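Local coordinates for protein acetylene hydratase Ahy (Pelobacter acetylenicus, PDB 2E7Z) that catalyses the non-redox hydration of acetylene to acetaldehyde, using a tungsten-bis(molybdopterin guanine dinucleotide) cofactor and a [4Fe-4S] cluster, at residues Ser106-Thr118 against Leu460-Ile472. Numbering follows the deposited sequence.
Sequences SQTEINQQSEYGT and LERPVVQPNWEGI. With MGD (2-amino-5,6-dimercapto-7-methyl-3,7,8a,9-tetrahydro-8-oxa-1,3,9,10-tetraaza-anthracen-4-one guanosine dinucleotide), chain E.
Gln113 and Gln466 lie with their amide planes 3° apart, and Gln466 NE2 gives a nearly straight bond (173°) to a lone pair of Gln113 OE1, 2.9 Å away. The other end of the Gln113 amide is gripped as well: its NE2 donates to Ile110 O of the 3-10 segment 109-111 and to Asn12 OD1, so the group is fixed in rotation. Asn468 packs its CB against Gln113 CG at 3.9 Å. Further along, the backbone N of Val465 donates to Tyr116 OH (3.0 Å), and one water ties that hydroxyl to Gln113 O and Pro463 O. Within 106-118, Glu109 OE2 takes the backbone N-H groups of Ser114 and Glu115 from opposite faces of its carboxylate, which probably braces the loop leading into the type I' turn Glu115-Thr118.

The apolar part is a CH-pi contact. Ile110 CD1 sits 3.8 Å from the centroid of the five-membered ring of Trp469, over the face, while CB and CG2 reach along to CZ2. With CG1 anti to the backbone N (chi1 -151°), the Ile110 branch is laid across the indole. A water at the ring edge joins Trp469 NE1 to Ile110 N.

The charged part belongs to Arg462, extended from CG to NE. Its NH1 and NH2 both donate to the guanine O6 of one MGD, NH2 at 2.9 Å; NH1 also makes a weak bond to Asn111 O and a hydrogen bond to Gln7 OE1, NH2 a salt bridge to Asp457, and Gln112 O lies over one guanidinium face. From the other segment Thr108 OG1 and Asn111 ND2 donate to O2A and O1A, two oxygens of one phosphate of that MGD. The loop after strand 103-107 thus holds this phosphate while Arg462 grips the guanine, and the buried amide and backbone bonds between the segments probably keep these two grips in fixed relation.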
loop_
_atom_site.group_PDB
_atom_site.type_symbol
_atom_site.label_atom_id
_atom_site.label_comp_id
_atom_site.label_asym_id
_atom_site.label_seq_id
_atom_site.Cartn_x
_atom_site.Cartn_y
_atom_site.Cartn_z
ATOM N N SER A 106 12.575 3.159 -4.942
ATOM C CA SER A 106 11.180 2.752 -4.792
ATOM C C SER A 106 11.226 1.295 -4.379
ATOM O O SER A 106 11.685 0.443 -5.175
ATOM C CB SER A 106 10.432 2.972 -6.113
ATOM O OG SER A 106 9.114 2.469 -6.069
ATOM N N GLN A 107 10.790 0.985 -3.167
ATOM C CA GLN A 107 10.891 -0.373 -2.630
ATOM C C GLN A 107 9.570 -0.829 -2.082
ATOM O O GLN A 107 8.948 -0.098 -1.292
ATOM C CB GLN A 107 11.909 -0.394 -1.478
ATOM C CG GLN A 107 12.064 -1.729 -0.770
ATOM C CD GLN A 107 12.581 -1.601 0.641
ATOM O OE1 GLN A 107 12.518 -0.515 1.234
ATOM N NE2 GLN A 107 13.044 -2.687 1.211
ATOM N N THR A 108 9.126 -2.027 -2.456
ATOM C CA THR A 108 7.982 -2.628 -1.779
ATOM C C THR A 108 8.487 -3.772 -0.917
ATOM O O THR A 108 8.679 -4.910 -1.416
ATOM C CB THR A 108 6.941 -3.136 -2.783
ATOM O OG1 THR A 108 6.502 -2.017 -3.572
ATOM C CG2 THR A 108 5.765 -3.749 -2.048
ATOM N N GLU A 109 8.709 -3.508 0.370
ATOM C CA GLU A 109 9.334 -4.519 1.193
ATOM C C GLU A 109 8.394 -5.688 1.481
ATOM O O GLU A 109 8.885 -6.805 1.708
ATOM C CB GLU A 109 9.915 -3.915 2.479
ATOM C CG GLU A 109 10.564 -4.925 3.422
ATOM C CD GLU A 109 11.663 -5.782 2.784
ATOM O OE1 GLU A 109 12.071 -5.527 1.621
ATOM O OE2 GLU A 109 12.099 -6.719 3.477
ATOM N N ILE A 110 7.065 -5.481 1.479
ATOM C CA ILE A 110 6.210 -6.635 1.772
ATOM C C ILE A 110 6.323 -7.731 0.724
ATOM O O ILE A 110 6.008 -8.884 1.018
ATOM C CB ILE A 110 4.733 -6.209 2.010
ATOM C CG1 ILE A 110 4.001 -7.172 2.965
ATOM C CG2 ILE A 110 3.972 -6.015 0.702
ATOM C CD1 ILE A 110 4.525 -7.162 4.427
ATOM N N ASN A 111 6.771 -7.360 -0.471
ATOM C CA ASN A 111 6.937 -8.362 -1.503
ATOM C C ASN A 111 8.193 -9.213 -1.353
ATOM O O ASN A 111 8.360 -10.185 -2.087
ATOM C CB ASN A 111 6.942 -7.737 -2.915
ATOM C CG ASN A 111 5.604 -7.138 -3.314
ATOM O OD1 ASN A 111 4.568 -7.447 -2.727
ATOM N ND2 ASN A 111 5.636 -6.258 -4.298
ATOM N N GLN A 112 9.092 -8.797 -0.461
ATOM C CA GLN A 112 10.432 -9.375 -0.353
ATOM C C GLN A 112 10.717 -9.942 1.021
ATOM O O GLN A 112 11.274 -11.020 1.164
ATOM C CB GLN A 112 11.460 -8.295 -0.670
ATOM C CG GLN A 112 11.333 -7.764 -2.099
ATOM C CD GLN A 112 12.211 -6.569 -2.284
ATOM O OE1 GLN A 112 13.351 -6.690 -2.721
ATOM N NE2 GLN A 112 11.697 -5.400 -1.920
ATOM N N GLN A 113 10.409 -9.139 2.043
ATOM C CA GLN A 113 10.474 -9.576 3.455
ATOM C C GLN A 113 11.836 -10.207 3.729
ATOM O O GLN A 113 11.921 -11.313 4.308
ATOM C CB GLN A 113 9.303 -10.494 3.786
ATOM C CG GLN A 113 8.030 -9.735 3.573
ATOM C CD GLN A 113 6.828 -10.302 4.309
ATOM O OE1 GLN A 113 6.897 -10.667 5.499
ATOM N NE2 GLN A 113 5.706 -10.328 3.621
ATOM N N SER A 114 12.889 -9.452 3.365
ATOM C CA SER A 114 14.238 -9.976 3.398
ATOM C C SER A 114 15.311 -9.020 3.889
ATOM O O SER A 114 16.429 -9.469 4.081
ATOM C CB SER A 114 14.647 -10.473 2.004
ATOM O OG SER A 114 13.905 -11.638 1.678
ATOM N N GLU A 115 15.004 -7.734 4.129
ATOM C CA GLU A 115 16.101 -6.819 4.469
ATOM C C GLU A 115 16.099 -6.333 5.918
ATOM O O GLU A 115 17.142 -5.897 6.389
ATOM C CB GLU A 115 16.250 -5.670 3.463
ATOM C CG GLU A 115 15.011 -4.826 3.135
ATOM C CD GLU A 115 14.653 -3.735 4.133
ATOM O OE1 GLU A 115 15.490 -3.299 4.979
ATOM O OE2 GLU A 115 13.495 -3.240 4.050
ATOM N N TYR A 116 14.967 -6.400 6.628
ATOM C CA TYR A 116 14.949 -6.256 8.086
ATOM C C TYR A 116 15.476 -4.899 8.559
ATOM O O TYR A 116 15.936 -4.771 9.692
ATOM C CB TYR A 116 15.694 -7.401 8.775
ATOM C CG TYR A 116 15.094 -8.751 8.463
ATOM C CD1 TYR A 116 13.987 -9.208 9.160
ATOM C CD2 TYR A 116 15.595 -9.535 7.420
ATOM C CE1 TYR A 116 13.406 -10.438 8.869
ATOM C CE2 TYR A 116 15.009 -10.769 7.089
ATOM C CZ TYR A 116 13.897 -11.198 7.823
ATOM O OH TYR A 116 13.284 -12.394 7.543
ATOM N N GLY A 117 15.358 -3.873 7.723
ATOM C CA GLY A 117 15.833 -2.520 8.062
ATOM C C GLY A 117 17.136 -2.129 7.405
ATOM O O GLY A 117 17.550 -0.947 7.480
ATOM N N THR A 118 17.808 -3.094 6.755
ATOM C CA THR A 118 19.105 -2.786 6.192
ATOM C C THR A 118 19.048 -1.917 4.934
ATOM O O THR A 118 20.054 -1.304 4.589
ATOM C CB THR A 118 19.944 -4.060 5.918
ATOM O OG1 THR A 118 19.282 -4.899 4.968
ATOM C CG2 THR A 118 20.194 -4.825 7.214
ATOM N N LEU A 460 8.752 -18.972 -2.274
ATOM C CA LEU A 460 8.899 -20.418 -2.045
ATOM C C LEU A 460 10.384 -20.793 -1.881
ATOM O O LEU A 460 10.718 -21.976 -1.748
ATOM C CB LEU A 460 8.246 -21.225 -3.202
ATOM C CG LEU A 460 6.714 -21.218 -3.169
ATOM C CD1 LEU A 460 6.182 -21.758 -4.524
ATOM C CD2 LEU A 460 6.191 -22.067 -2.012
ATOM N N GLU A 461 11.266 -19.783 -1.906
ATOM C CA GLU A 461 12.706 -20.007 -1.897
ATOM C C GLU A 461 13.409 -19.333 -0.727
ATOM O O GLU A 461 14.647 -19.171 -0.746
ATOM C CB GLU A 461 13.336 -19.487 -3.192
ATOM C CG GLU A 461 12.732 -20.081 -4.474
ATOM C CD GLU A 461 13.197 -19.366 -5.738
ATOM O OE1 GLU A 461 13.645 -18.187 -5.658
ATOM O OE2 GLU A 461 13.111 -19.999 -6.812
ATOM N N ARG A 462 12.657 -18.929 0.297
ATOM C CA ARG A 462 13.275 -18.153 1.365
ATOM C C ARG A 462 12.600 -18.319 2.716
ATOM O O ARG A 462 11.375 -18.437 2.792
ATOM C CB ARG A 462 13.288 -16.664 0.977
ATOM C CG ARG A 462 11.878 -16.022 0.822
ATOM C CD ARG A 462 12.008 -14.652 0.191
ATOM N NE ARG A 462 10.713 -14.009 -0.025
ATOM C CZ ARG A 462 10.408 -13.308 -1.123
ATOM N NH1 ARG A 462 9.216 -12.739 -1.236
ATOM N NH2 ARG A 462 11.309 -13.144 -2.094
ATOM N N PRO A 463 13.395 -18.256 3.791
ATOM C CA PRO A 463 12.792 -18.157 5.121
ATOM C C PRO A 463 12.379 -16.704 5.370
ATOM O O PRO A 463 12.973 -15.794 4.780
ATOM C CB PRO A 463 13.950 -18.507 6.037
ATOM C CG PRO A 463 15.158 -17.962 5.325
ATOM C CD PRO A 463 14.871 -18.177 3.844
ATOM N N VAL A 464 11.404 -16.494 6.235
ATOM C CA VAL A 464 11.034 -15.139 6.667
ATOM C C VAL A 464 10.658 -15.138 8.137
ATOM O O VAL A 464 9.902 -15.998 8.591
ATOM C CB VAL A 464 9.809 -14.585 5.865
ATOM C CG1 VAL A 464 9.445 -13.172 6.344
ATOM C CG2 VAL A 464 10.082 -14.555 4.376
ATOM N N VAL A 465 11.202 -14.167 8.867
ATOM C CA VAL A 465 10.663 -13.805 10.168
ATOM C C VAL A 465 9.835 -12.543 9.984
ATOM O O VAL A 465 10.306 -11.560 9.419
ATOM C CB VAL A 465 11.805 -13.542 11.190
ATOM C CG1 VAL A 465 11.293 -12.831 12.464
ATOM C CG2 VAL A 465 12.494 -14.852 11.555
ATOM N N GLN A 466 8.602 -12.583 10.484
ATOM C CA GLN A 466 7.720 -11.409 10.462
ATOM C C GLN A 466 7.683 -10.773 11.849
ATOM O O GLN A 466 8.122 -11.386 12.820
ATOM C CB GLN A 466 6.311 -11.846 10.072
ATOM C CG GLN A 466 6.268 -12.324 8.630
ATOM C CD GLN A 466 4.863 -12.459 8.086
ATOM O OE1 GLN A 466 3.986 -12.966 8.771
ATOM N NE2 GLN A 466 4.647 -12.011 6.836
ATOM N N PRO A 467 7.111 -9.559 11.972
ATOM C CA PRO A 467 6.476 -8.771 10.906
ATOM C C PRO A 467 7.440 -7.879 10.126
ATOM O O PRO A 467 8.407 -7.368 10.698
ATOM C CB PRO A 467 5.481 -7.901 11.682
ATOM C CG PRO A 467 6.185 -7.646 13.021
ATOM C CD PRO A 467 6.940 -8.949 13.308
ATOM N N ASN A 468 7.170 -7.707 8.829
ATOM C CA ASN A 468 7.971 -6.813 8.002
ATOM C C ASN A 468 7.337 -5.488 7.635
ATOM O O ASN A 468 7.911 -4.686 6.892
ATOM C CB ASN A 468 8.463 -7.593 6.817
ATOM C CG ASN A 468 9.438 -8.670 7.265
ATOM O OD1 ASN A 468 9.154 -9.874 7.198
ATOM N ND2 ASN A 468 10.558 -8.228 7.828
ATOM N N TRP A 469 6.165 -5.261 8.232
ATOM C CA TRP A 469 5.638 -3.918 8.406
ATOM C C TRP A 469 5.656 -3.698 9.906
ATOM O O TRP A 469 4.901 -4.341 10.650
ATOM C CB TRP A 469 4.209 -3.813 7.872
ATOM C CG TRP A 469 4.094 -3.661 6.363
ATOM C CD1 TRP A 469 5.039 -3.186 5.501
ATOM C CD2 TRP A 469 2.934 -3.943 5.575
ATOM N NE1 TRP A 469 4.534 -3.156 4.221
ATOM C CE2 TRP A 469 3.247 -3.627 4.239
ATOM C CE3 TRP A 469 1.664 -4.462 5.868
ATOM C CZ2 TRP A 469 2.340 -3.804 3.202
ATOM C CZ3 TRP A 469 0.771 -4.638 4.832
ATOM C CH2 TRP A 469 1.104 -4.307 3.523
ATOM N N GLU A 470 6.551 -2.822 10.345
ATOM C CA GLU A 470 6.745 -2.628 11.778
ATOM C C GLU A 470 5.554 -1.925 12.374
ATOM O O GLU A 470 5.184 -0.816 11.955
ATOM C CB GLU A 470 8.048 -1.883 12.021
ATOM C CG GLU A 470 8.344 -1.653 13.506
ATOM C CD GLU A 470 9.788 -1.958 13.904
ATOM O OE1 GLU A 470 10.141 -3.152 14.003
ATOM O OE2 GLU A 470 10.573 -1.012 14.154
ATOM N N GLY A 471 4.944 -2.594 13.343
ATOM C CA GLY A 471 3.659 -2.140 13.892
ATOM C C GLY A 471 2.746 -3.342 14.059
ATOM O O GLY A 471 2.037 -3.464 15.055
ATOM N N ILE A 472 2.790 -4.277 13.117
ATOM C CA ILE A 472 1.932 -5.453 13.230
ATOM C C ILE A 472 2.308 -6.196 14.518
ATOM O O ILE A 472 3.472 -6.493 14.725
ATOM C CB ILE A 472 2.093 -6.385 12.021
ATOM C CG1 ILE A 472 1.759 -5.657 10.720
ATOM C CG2 ILE A 472 1.184 -7.626 12.172
ATOM C CD1 ILE A 472 2.012 -6.506 9.458
HETATM P PB MGD E . 3.777 -3.604 -8.516
HETATM O O1B MGD E . 3.795 -2.150 -8.918
HETATM O O2B MGD E . 3.026 -4.591 -9.332
HETATM O O3B MGD E . 3.232 -3.789 -7.018
HETATM O O3A MGD E . 2.766 -1.940 -5.382
HETATM P PA MGD E . 3.744 -3.203 -5.612
HETATM O O1A MGD E . 3.483 -4.299 -4.623
HETATM O O2A MGD E . 5.119 -2.621 -5.741
HETATM O "O5'" MGD E . 5.324 -4.052 -8.432
HETATM C "C5'" MGD E . 5.667 -5.213 -7.696
HETATM C "C4'" MGD E . 6.880 -5.807 -8.384
HETATM O "O4'" MGD E . 7.430 -6.793 -7.496
HETATM C "C3'" MGD E . 6.546 -6.596 -9.646
HETATM O "O3'" MGD E . 7.312 -6.066 -10.741
HETATM C "C2'" MGD E . 6.907 -8.067 -9.351
HETATM O "O2'" MGD E . 7.433 -8.831 -10.455
HETATM C "C1'" MGD E . 7.947 -7.894 -8.277
HETATM N N9 MGD E . 8.081 -8.994 -7.310
HETATM C C8 MGD E . 7.090 -9.742 -6.764
HETATM N N7 MGD E . 7.581 -10.585 -5.841
HETATM C C5 MGD E . 8.902 -10.322 -5.741
HETATM C C6 MGD E . 10.024 -10.826 -4.967
HETATM O O6 MGD E . 9.872 -11.727 -4.116
HETATM N N1 MGD E . 11.212 -10.239 -5.191
HETATM C C2 MGD E . 11.452 -9.320 -6.120
HETATM N N2 MGD E . 12.712 -8.812 -6.240
HETATM N N3 MGD E . 10.474 -8.819 -6.870
HETATM C C4 MGD E . 9.219 -9.284 -6.702
HETATM C C10 MGD E . 1.498 -2.183 -4.772
HETATM C C11 MGD E . 0.957 -0.836 -4.344
HETATM O O11 MGD E . 0.686 -0.129 -5.553
HETATM C C12 MGD E . -0.300 -1.016 -3.528
HETATM S S12 MGD E . -0.243 -2.058 -2.173
HETATM C C13 MGD E . -1.417 -0.330 -3.820
HETATM S S13 MGD E . -2.887 -0.600 -3.003
HETATM C C14 MGD E . -1.476 0.709 -4.898
HETATM N N15 MGD E . -2.267 0.274 -6.038
HETATM C C16 MGD E . -2.249 1.146 -7.087
HETATM C C17 MGD E . -3.370 1.348 -8.015
HETATM O O17 MGD E . -4.437 0.711 -7.869
HETATM N N18 MGD E . -3.207 2.243 -9.010
HETATM C C19 MGD E . -2.069 2.959 -9.190
HETATM N N19 MGD E . -1.965 3.836 -10.211
HETATM N N20 MGD E . -1.003 2.802 -8.394
HETATM C C21 MGD E . -1.046 1.953 -7.359
HETATM N N22 MGD E . 0.016 1.835 -6.558
HETATM C C23 MGD E . -0.046 1.072 -5.330
HETATM O O HOH W 1 5.575 -2.954 1.411
HETATM O O HOH W 2 13.757 -13.251 5.041
#